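Side-chain contacts in AlkZ (Streptomyces sahachiroi, PDB 5UUJ), which belongs to the AlkZ-like DNA glycosylase family of the helix-turn-helix clan and folds as a single, largely helical chain with small beta sheets: residues M74-M79 / H84-S89; S89-Y94 / A196-M201. All blocks are in the same frame, centred on the assembly; numbering follows the deposited sequence.

Contact 1. Residues M74-M79 / H84-S89; sequences MKTWAM and HLLRPS
Met74 to Thr76 run antiparallel to His84 to Leu86, twisted to 134° between strand directions, with Lys75 and Leu85 as the non-hydrogen-bonded pair between two hydrogen-bonded ones. The outer pairs are Met74 with Leu86 and Thr76 with His84. Each exchanges two backbone bonds, the shortest from His84 N to Thr76 O at 2.7 Å. Met74, Thr76, His84 and Leu86 share one buried face. There the selenomethionine Met79, folded back at chi2 and chi3 (66° and 62°), sets its CE over the His84 imidazole, 3.9 Å from the ring centroid, as a CH-pi contact. His84 CE1 also lies 3.8 Å from Met79 CB, while ND1 is hydrogen-bonded to Thr82 O in the turn, which helps fix the ring's rotation. Next along this face, Leu86 sends CD1 to Ala78 CB at 4.0 Å and to Thr76 CG2 at 4.2 Å. Met74 has its SE 4.0 Å from Pro88 CA, and Phe194 of helix 190-194 packs against both residues. On the other face Lys75 and Leu85 run alongside each other, CG of the lysine 3.6 Å from CD2 of the leucine; the lysine then makes a cation-pi contact with Trp45. Strand 40-41 beside strand 83-86, and two helices between strand 40-41 and the hairpin, are consistent with a winged-helix domain, in which such a hairpin forms the wing.

Contact 2. Residues S89-Y94 / A196-M201; sequences SEAGPY and ADWGKM
Asp197 meets Ser89 through its backbone: the carbonyl O stands 3.2 Å from Ser89 CA, a CA-H...O contact bent to 130° at the hydrogen, and 3.5 Å from Ser89 CB. The serine hydroxyl turns elsewhere. With chi1 at 62°, OG sits between the backbone N and the carbonyl carbon and comes over one face of the Arg87 guanidinium, toward its rim; Arg87 itself is salt-bridged to Glu90. Trp198 follows. Its CB starts away from the other segment, but with chi1 at -175° the indole swings back, six-membered ring first, and CZ3 reaches Ala91 CB at 4.0 Å. The methyl approaches the ring obliquely, and NE1 lies on the far side of the indole from it. Pro190 and Ala191 of helix 190-194 also pack on this tryptophan. The whole arrangement is a connecting loop, between helix 190-194 and helix 204-219, laid against the first turn of helix 91-100, with no hydrogen bond across it. Gly199 and Lys200 carry the chain along that turn to the selenomethionine Met201, whose CG rests against the Gly92 backbone, 3.7 Å from its O and 4.0 Å from its CA. Here the glycine backbone itself is the packing surface. One residue on from Gly92, Pro93 turns to Ala207 and Val211 of helix 204-219, the helix into which the loop leads.

In the fold
The two contacts lie in series along the chain and share Ser89: strand 83-86 of contact 1 runs on into helix 91-100 of contact 2. Their centres are 10 Å apart; contact 1 is buried, its centre about 9 Å from that of the chain, and contact 2 is a surface contact, its centre about 17 Å out. They touch directly, for Met74 SE is 3.7 Å from both Ala91 CB and Trp198 CZ3, and Met79 SE packs on Tyr94 CD1. Contact 1 holds the hairpin together; contact 2, about a hundred residues apart in sequence, with Met74 against Trp198, lays the later loop 196-201 against the hairpin and the start of helix 91-100.

Contact 1. Residues M74-M79 / H84-S89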
HETATM    1  N   MSE A  74       0.130 -11.862  -4.188  1.00 20.49           N
HETATM    2  CA  MSE A  74       0.759 -12.344  -2.964  1.00 19.68           C
HETATM    3  C   MSE A  74       0.459 -11.396  -1.812  1.00 17.59           C
HETATM    4  O   MSE A  74       0.149 -10.222  -2.020  1.00 16.27           O
HETATM    5  CB  MSE A  74       2.275 -12.497  -3.150  1.00 18.24           C
HETATM    6  CG  MSE A  74       3.095 -11.249  -2.863  1.00 20.27           C
HETATM    7 SE   MSE A  74       5.000 -11.490  -3.247  1.00 30.27          SE
HETATM    8  CE  MSE A  74       5.498 -12.655  -1.765  1.00 19.14           C
ATOM      9  N   LYS A  75       0.530 -11.925  -0.596  1.00 20.93           N
ATOM     10  CA  LYS A  75       0.401 -11.117   0.608  1.00 22.28           C
ATOM     11  C   LYS A  75       1.690 -11.216   1.406  1.00 22.38           C
ATOM     12  O   LYS A  75       2.130 -12.311   1.761  1.00 18.93           O
ATOM     13  CB  LYS A  75      -0.792 -11.571   1.453  1.00 21.78           C
ATOM     14  CG  LYS A  75      -2.135 -11.417   0.763  1.00 28.25           C
ATOM     15  CD  LYS A  75      -3.258 -12.074   1.553  1.00 26.98           C
ATOM     16  CE  LYS A  75      -3.468 -11.398   2.896  1.00 30.33           C
ATOM     17  NZ  LYS A  75      -4.663 -11.938   3.606  1.00 32.20           N
ATOM     18  N   THR A  76       2.298 -10.068   1.676  1.00 15.94           N
ATOM     19  CA  THR A  76       3.521 -10.026   2.458  1.00 19.12           C
ATOM     20  C   THR A  76       3.743  -8.622   3.005  1.00 18.95           C
ATOM     21  O   THR A  76       3.011  -7.688   2.673  1.00 18.67           O
ATOM     22  CB  THR A  76       4.742 -10.466   1.617  1.00 22.98           C
ATOM     23  OG1 THR A  76       5.869 -10.680   2.475  1.00 18.93           O
ATOM     24  CG2 THR A  76       5.092  -9.423   0.554  1.00 23.61           C
ATOM     25  N   TRP A  77       4.754  -8.483   3.855  1.00 17.07           N
ATOM     26  CA  TRP A  77       5.076  -7.199   4.458  1.00 16.17           C
ATOM     27  C   TRP A  77       6.034  -6.437   3.557  1.00 15.51           C
ATOM     28  O   TRP A  77       7.066  -6.966   3.152  1.00 20.88           O
ATOM     29  CB  TRP A  77       5.671  -7.404   5.851  1.00 15.78           C
ATOM     30  CG  TRP A  77       4.686  -7.997   6.802  1.00 18.38           C
ATOM     31  CD1 TRP A  77       3.971  -7.335   7.756  1.00 21.82           C
ATOM     32  CD2 TRP A  77       4.283  -9.369   6.878  1.00 25.05           C
ATOM     33  NE1 TRP A  77       3.153  -8.210   8.429  1.00 23.16           N
ATOM     34  CE2 TRP A  77       3.326  -9.467   7.909  1.00 25.07           C
ATOM     35  CE3 TRP A  77       4.642 -10.527   6.179  1.00 25.63           C
ATOM     36  CZ2 TRP A  77       2.727 -10.674   8.261  1.00 27.84           C
ATOM     37  CZ3 TRP A  77       4.045 -11.726   6.528  1.00 25.61           C
ATOM     38  CH2 TRP A  77       3.097 -11.790   7.560  1.00 28.46           C
ATOM     39  N   ALA A  78       5.666  -5.201   3.234  1.00 15.36           N
ATOM     40  CA  ALA A  78       6.441  -4.373   2.324  1.00 15.47           C
ATOM     41  C   ALA A  78       6.603  -2.959   2.892  1.00 15.60           C
ATOM     42  O   ALA A  78       7.243  -2.781   3.933  1.00 15.68           O
ATOM     43  CB  ALA A  78       5.779  -4.339   0.949  1.00 15.49           C
HETATM   44  N   MSE A  79       6.021  -1.964   2.224  1.00 15.70           N
HETATM   45  CA  MSE A  79       6.239  -0.562   2.587  1.00 16.02           C
HETATM   46  C   MSE A  79       5.851  -0.259   4.030  1.00 16.10           C
HETATM   47  O   MSE A  79       4.770  -0.637   4.488  1.00 15.96           O
HETATM   48  CB  MSE A  79       5.461   0.363   1.651  1.00 16.18           C
HETATM   49  CG  MSE A  79       6.197   0.686   0.359  1.00 16.45           C
HETATM   50 SE   MSE A  79       6.455  -0.873  -0.794  1.00 31.62          SE
HETATM   51  CE  MSE A  79       4.565  -1.271  -1.093  1.00 15.88           C
ATOM     52  N   HIS A  84       0.966  -5.940   2.705  1.00 15.29           N
ATOM     53  CA  HIS A  84       0.513  -5.454   1.403  1.00 15.19           C
ATOM     54  C   HIS A  84       0.128  -6.594   0.472  1.00 16.87           C
ATOM     55  O   HIS A  84       0.720  -7.672   0.520  1.00 15.75           O
ATOM     56  CB  HIS A  84       1.611  -4.639   0.713  1.00 15.19           C
ATOM     57  CG  HIS A  84       1.656  -3.196   1.108  1.00 16.29           C
ATOM     58  ND1 HIS A  84       2.315  -2.750   2.231  1.00 18.44           N
ATOM     59  CD2 HIS A  84       1.159  -2.092   0.497  1.00 17.80           C
ATOM     60  CE1 HIS A  84       2.204  -1.432   2.310  1.00 15.49           C
ATOM     61  NE2 HIS A  84       1.508  -1.013   1.270  1.00 15.48           N
ATOM     62  N   LEU A  85      -0.860  -6.342  -0.381  1.00 17.88           N
ATOM     63  CA  LEU A  85      -1.040  -7.132  -1.591  1.00 15.43           C
ATOM     64  C   LEU A  85      -0.031  -6.640  -2.621  1.00 15.50           C
ATOM     65  O   LEU A  85       0.172  -5.434  -2.760  1.00 15.39           O
ATOM     66  CB  LEU A  85      -2.464  -7.004  -2.142  1.00 16.27           C
ATOM     67  CG  LEU A  85      -3.568  -7.832  -1.481  1.00 17.98           C
ATOM     68  CD1 LEU A  85      -4.931  -7.314  -1.894  1.00 19.75           C
ATOM     69  CD2 LEU A  85      -3.436  -9.303  -1.848  1.00 15.98           C
ATOM     70  N   LEU A  86       0.613  -7.570  -3.321  1.00 15.81           N
ATOM     71  CA  LEU A  86       1.530  -7.234  -4.408  1.00 18.93           C
ATOM     72  C   LEU A  86       1.430  -8.261  -5.527  1.00 16.56           C
ATOM     73  O   LEU A  86       1.050  -9.409  -5.292  1.00 18.25           O
ATOM     74  CB  LEU A  86       2.976  -7.171  -3.904  1.00 16.83           C
ATOM     75  CG  LEU A  86       3.324  -6.096  -2.872  1.00 20.39           C
ATOM     76  CD1 LEU A  86       4.682  -6.382  -2.259  1.00 15.88           C
ATOM     77  CD2 LEU A  86       3.313  -4.719  -3.504  1.00 15.85           C
ATOM     78  N   ARG A  87       1.768  -7.846  -6.742  1.00 17.56           N
ATOM     79  CA  ARG A  87       1.955  -8.792  -7.834  1.00 22.12           C
ATOM     80  C   ARG A  87       3.292  -9.487  -7.609  1.00 20.26           C
ATOM     81  O   ARG A  87       4.308  -8.810  -7.461  1.00 17.87           O
ATOM     82  CB  ARG A  87       1.942  -8.097  -9.196  1.00 17.95           C
ATOM     83  CG  ARG A  87       0.593  -7.534  -9.609  1.00 20.31           C
ATOM     84  CD  ARG A  87       0.583  -7.168 -11.084  1.00 19.90           C
ATOM     85  NE  ARG A  87       0.662  -8.353 -11.939  1.00 19.06           N
ATOM     86  CZ  ARG A  87       1.315  -8.414 -13.099  1.00 26.29           C
ATOM     87  NH1 ARG A  87       1.966  -7.356 -13.570  1.00 26.37           N
ATOM     88  NH2 ARG A  87       1.322  -9.543 -13.793  1.00 25.65           N
ATOM     89  N   PRO A  88       3.301 -10.834  -7.565  1.00 19.51           N
ATOM     90  CA  PRO A  88       4.552 -11.543  -7.269  1.00 18.70           C
ATOM     91  C   PRO A  88       5.700 -11.164  -8.204  1.00 21.04           C
ATOM     92  O   PRO A  88       6.836 -11.054  -7.745  1.00 19.23           O
ATOM     93  CB  PRO A  88       4.173 -13.020  -7.445  1.00 20.43           C
ATOM     94  CG  PRO A  88       2.712 -13.068  -7.239  1.00 22.68           C
ATOM     95  CD  PRO A  88       2.176 -11.769  -7.752  1.00 20.73           C
ATOM     96  N   SER A  89       5.406 -10.955  -9.484  1.00 19.76           N
ATOM     97  CA  SER A  89       6.444 -10.639 -10.464  1.00 20.49           C
ATOM     98  C   SER A  89       6.979  -9.217 -10.311  1.00 20.13           C
ATOM     99  O   SER A  89       8.001  -8.873 -10.903  1.00 20.74           O
ATOM    100  CB  SER A  89       5.915 -10.842 -11.888  1.00 21.29           C
ATOM    101  OG  SER A  89       4.833  -9.971 -12.170  1.00 22.73           O
TER

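Contact 2. Residues S89-Y94 / A196-M201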
ATOM      1  N   SER A  89       5.406 -10.955  -9.484  1.00 19.76           N
ATOM      2  CA  SER A  89       6.444 -10.639 -10.464  1.00 20.49           C
ATOM      3  C   SER A  89       6.979  -9.217 -10.311  1.00 20.13           C
ATOM      4  O   SER A  89       8.001  -8.873 -10.903  1.00 20.74           O
ATOM      5  CB  SER A  89       5.915 -10.842 -11.888  1.00 21.29           C
ATOM      6  OG  SER A  89       4.833  -9.971 -12.170  1.00 22.73           O
ATOM      7  N   GLU A  90       6.297  -8.399  -9.511  1.00 19.79           N
ATOM      8  CA  GLU A  90       6.698  -7.009  -9.304  1.00 25.38           C
ATOM      9  C   GLU A  90       7.215  -6.756  -7.889  1.00 19.07           C
ATOM     10  O   GLU A  90       7.677  -5.659  -7.582  1.00 18.30           O
ATOM     11  CB  GLU A  90       5.521  -6.071  -9.587  1.00 23.27           C
ATOM     12  CG  GLU A  90       5.113  -6.002 -11.054  1.00 25.83           C
ATOM     13  CD  GLU A  90       3.855  -5.179 -11.271  1.00 26.82           C
ATOM     14  OE1 GLU A  90       3.354  -4.582 -10.295  1.00 30.06           O
ATOM     15  OE2 GLU A  90       3.360  -5.134 -12.416  1.00 30.64           O
ATOM     16  N   ALA A  91       7.139  -7.769  -7.033  1.00 18.13           N
ATOM     17  CA  ALA A  91       7.433  -7.596  -5.613  1.00 17.56           C
ATOM     18  C   ALA A  91       8.911  -7.331  -5.339  1.00 17.78           C
ATOM     19  O   ALA A  91       9.250  -6.602  -4.408  1.00 17.42           O
ATOM     20  CB  ALA A  91       6.975  -8.817  -4.838  1.00 17.38           C
ATOM     21  N   GLY A  92       9.781  -7.921  -6.155  1.00 18.83           N
ATOM     22  CA  GLY A  92      11.219  -7.860  -5.940  1.00 21.41           C
ATOM     23  C   GLY A  92      11.775  -6.486  -5.614  1.00 21.20           C
ATOM     24  O   GLY A  92      12.323  -6.280  -4.530  1.00 18.31           O
ATOM     25  N   PRO A  93      11.647  -5.537  -6.555  1.00 19.05           N
ATOM     26  CA  PRO A  93      12.177  -4.181  -6.369  1.00 19.18           C
ATOM     27  C   PRO A  93      11.669  -3.492  -5.102  1.00 18.46           C
ATOM     28  O   PRO A  93      12.458  -2.823  -4.435  1.00 18.51           O
ATOM     29  CB  PRO A  93      11.697  -3.450  -7.623  1.00 20.86           C
ATOM     30  CG  PRO A  93      11.609  -4.523  -8.654  1.00 20.21           C
ATOM     31  CD  PRO A  93      11.109  -5.732  -7.911  1.00 19.60           C
ATOM     32  N   TYR A  94      10.387  -3.653  -4.775  1.00 17.90           N
ATOM     33  CA  TYR A  94       9.836  -3.058  -3.560  1.00 17.34           C
ATOM     34  C   TYR A  94      10.508  -3.634  -2.320  1.00 18.69           C
ATOM     35  O   TYR A  94      10.917  -2.894  -1.426  1.00 16.99           O
ATOM     36  CB  TYR A  94       8.328  -3.284  -3.462  1.00 16.89           C
ATOM     37  CG  TYR A  94       7.520  -2.632  -4.555  1.00 17.10           C
ATOM     38  CD1 TYR A  94       7.338  -1.257  -4.587  1.00 17.26           C
ATOM     39  CD2 TYR A  94       6.924  -3.398  -5.547  1.00 17.23           C
ATOM     40  CE1 TYR A  94       6.593  -0.661  -5.589  1.00 17.50           C
ATOM     41  CE2 TYR A  94       6.181  -2.816  -6.547  1.00 17.44           C
ATOM     42  CZ  TYR A  94       6.016  -1.448  -6.564  1.00 17.55           C
ATOM     43  OH  TYR A  94       5.271  -0.871  -7.563  1.00 17.80           O
ATOM     44  N   ALA A 196       7.902 -19.572 -11.725  1.00 23.28           N
ATOM     45  CA  ALA A 196       8.474 -18.736 -12.775  1.00 23.83           C
ATOM     46  C   ALA A 196       8.053 -17.270 -12.659  1.00 22.56           C
ATOM     47  O   ALA A 196       8.652 -16.403 -13.290  1.00 22.84           O
ATOM     48  CB  ALA A 196       8.087 -19.278 -14.135  1.00 25.36           C
ATOM     49  N   ASP A 197       7.024 -16.995 -11.864  1.00 21.33           N
ATOM     50  CA  ASP A 197       6.593 -15.620 -11.631  1.00 27.73           C
ATOM     51  C   ASP A 197       7.462 -14.903 -10.599  1.00 26.33           C
ATOM     52  O   ASP A 197       7.380 -13.686 -10.461  1.00 24.27           O
ATOM     53  CB  ASP A 197       5.133 -15.584 -11.173  1.00 24.78           C
ATOM     54  CG  ASP A 197       4.164 -15.847 -12.302  1.00 28.79           C
ATOM     55  OD1 ASP A 197       4.413 -15.363 -13.426  1.00 28.61           O
ATOM     56  OD2 ASP A 197       3.155 -16.543 -12.068  1.00 35.54           O
ATOM     57  N   TRP A 198       8.285 -15.655  -9.873  1.00 22.40           N
ATOM     58  CA  TRP A 198       9.158 -15.065  -8.866  1.00 22.78           C
ATOM     59  C   TRP A 198      10.550 -14.835  -9.429  1.00 24.48           C
ATOM     60  O   TRP A 198      11.334 -15.771  -9.575  1.00 25.24           O
ATOM     61  CB  TRP A 198       9.238 -15.957  -7.629  1.00 22.19           C
ATOM     62  CG  TRP A 198      10.020 -15.345  -6.512  1.00 22.88           C
ATOM     63  CD1 TRP A 198      11.285 -15.673  -6.117  1.00 18.78           C
ATOM     64  CD2 TRP A 198       9.588 -14.290  -5.643  1.00 21.29           C
ATOM     65  NE1 TRP A 198      11.665 -14.891  -5.052  1.00 20.02           N
ATOM     66  CE2 TRP A 198      10.642 -14.034  -4.743  1.00 21.18           C
ATOM     67  CE3 TRP A 198       8.412 -13.540  -5.538  1.00 20.52           C
ATOM     68  CZ2 TRP A 198      10.554 -13.057  -3.750  1.00 18.58           C
ATOM     69  CZ3 TRP A 198       8.327 -12.573  -4.553  1.00 19.39           C
ATOM     70  CH2 TRP A 198       9.391 -12.341  -3.672  1.00 21.16           C
ATOM     71  N   GLY A 199      10.849 -13.579  -9.743  1.00 45.75           N
ATOM     72  CA  GLY A 199      12.148 -13.214 -10.273  1.00 46.29           C
ATOM     73  C   GLY A 199      13.177 -13.099  -9.169  1.00 48.44           C
ATOM     74  O   GLY A 199      12.838 -12.892  -8.003  1.00 48.04           O
ATOM     75  N   LYS A 200      14.444 -13.251  -9.541  1.00 53.20           N
ATOM     76  CA  LYS A 200      15.550 -13.090  -8.606  1.00 49.71           C
ATOM     77  C   LYS A 200      15.573 -11.644  -8.134  1.00 46.57           C
ATOM     78  O   LYS A 200      15.340 -10.726  -8.921  1.00 48.26           O
ATOM     79  CB  LYS A 200      16.878 -13.466  -9.262  1.00 52.40           C
ATOM     80  CG  LYS A 200      16.853 -14.815  -9.980  1.00 53.52           C
ATOM     81  CD  LYS A 200      17.940 -14.929 -11.039  1.00 57.49           C
ATOM     82  CE  LYS A 200      19.307 -15.160 -10.423  1.00 58.42           C
ATOM     83  NZ  LYS A 200      20.313 -15.520 -11.462  1.00 60.03           N
HETATM   84  N   MSE A 201      15.848 -11.434  -6.855  1.00 34.59           N
HETATM   85  CA  MSE A 201      15.698 -10.103  -6.288  1.00 30.21           C
HETATM   86  C   MSE A 201      16.857  -9.186  -6.665  1.00 27.13           C
HETATM   87  O   MSE A 201      18.016  -9.590  -6.593  1.00 29.14           O
HETATM   88  CB  MSE A 201      15.576 -10.184  -4.777  1.00 30.77           C
HETATM   89  CG  MSE A 201      14.590  -9.180  -4.236  1.00 29.68           C
HETATM   90 SE   MSE A 201      13.855  -9.746  -2.548  1.00 78.51          SE
HETATM   91  CE  MSE A 201      15.157  -8.837  -1.401  1.00 32.69           C
TER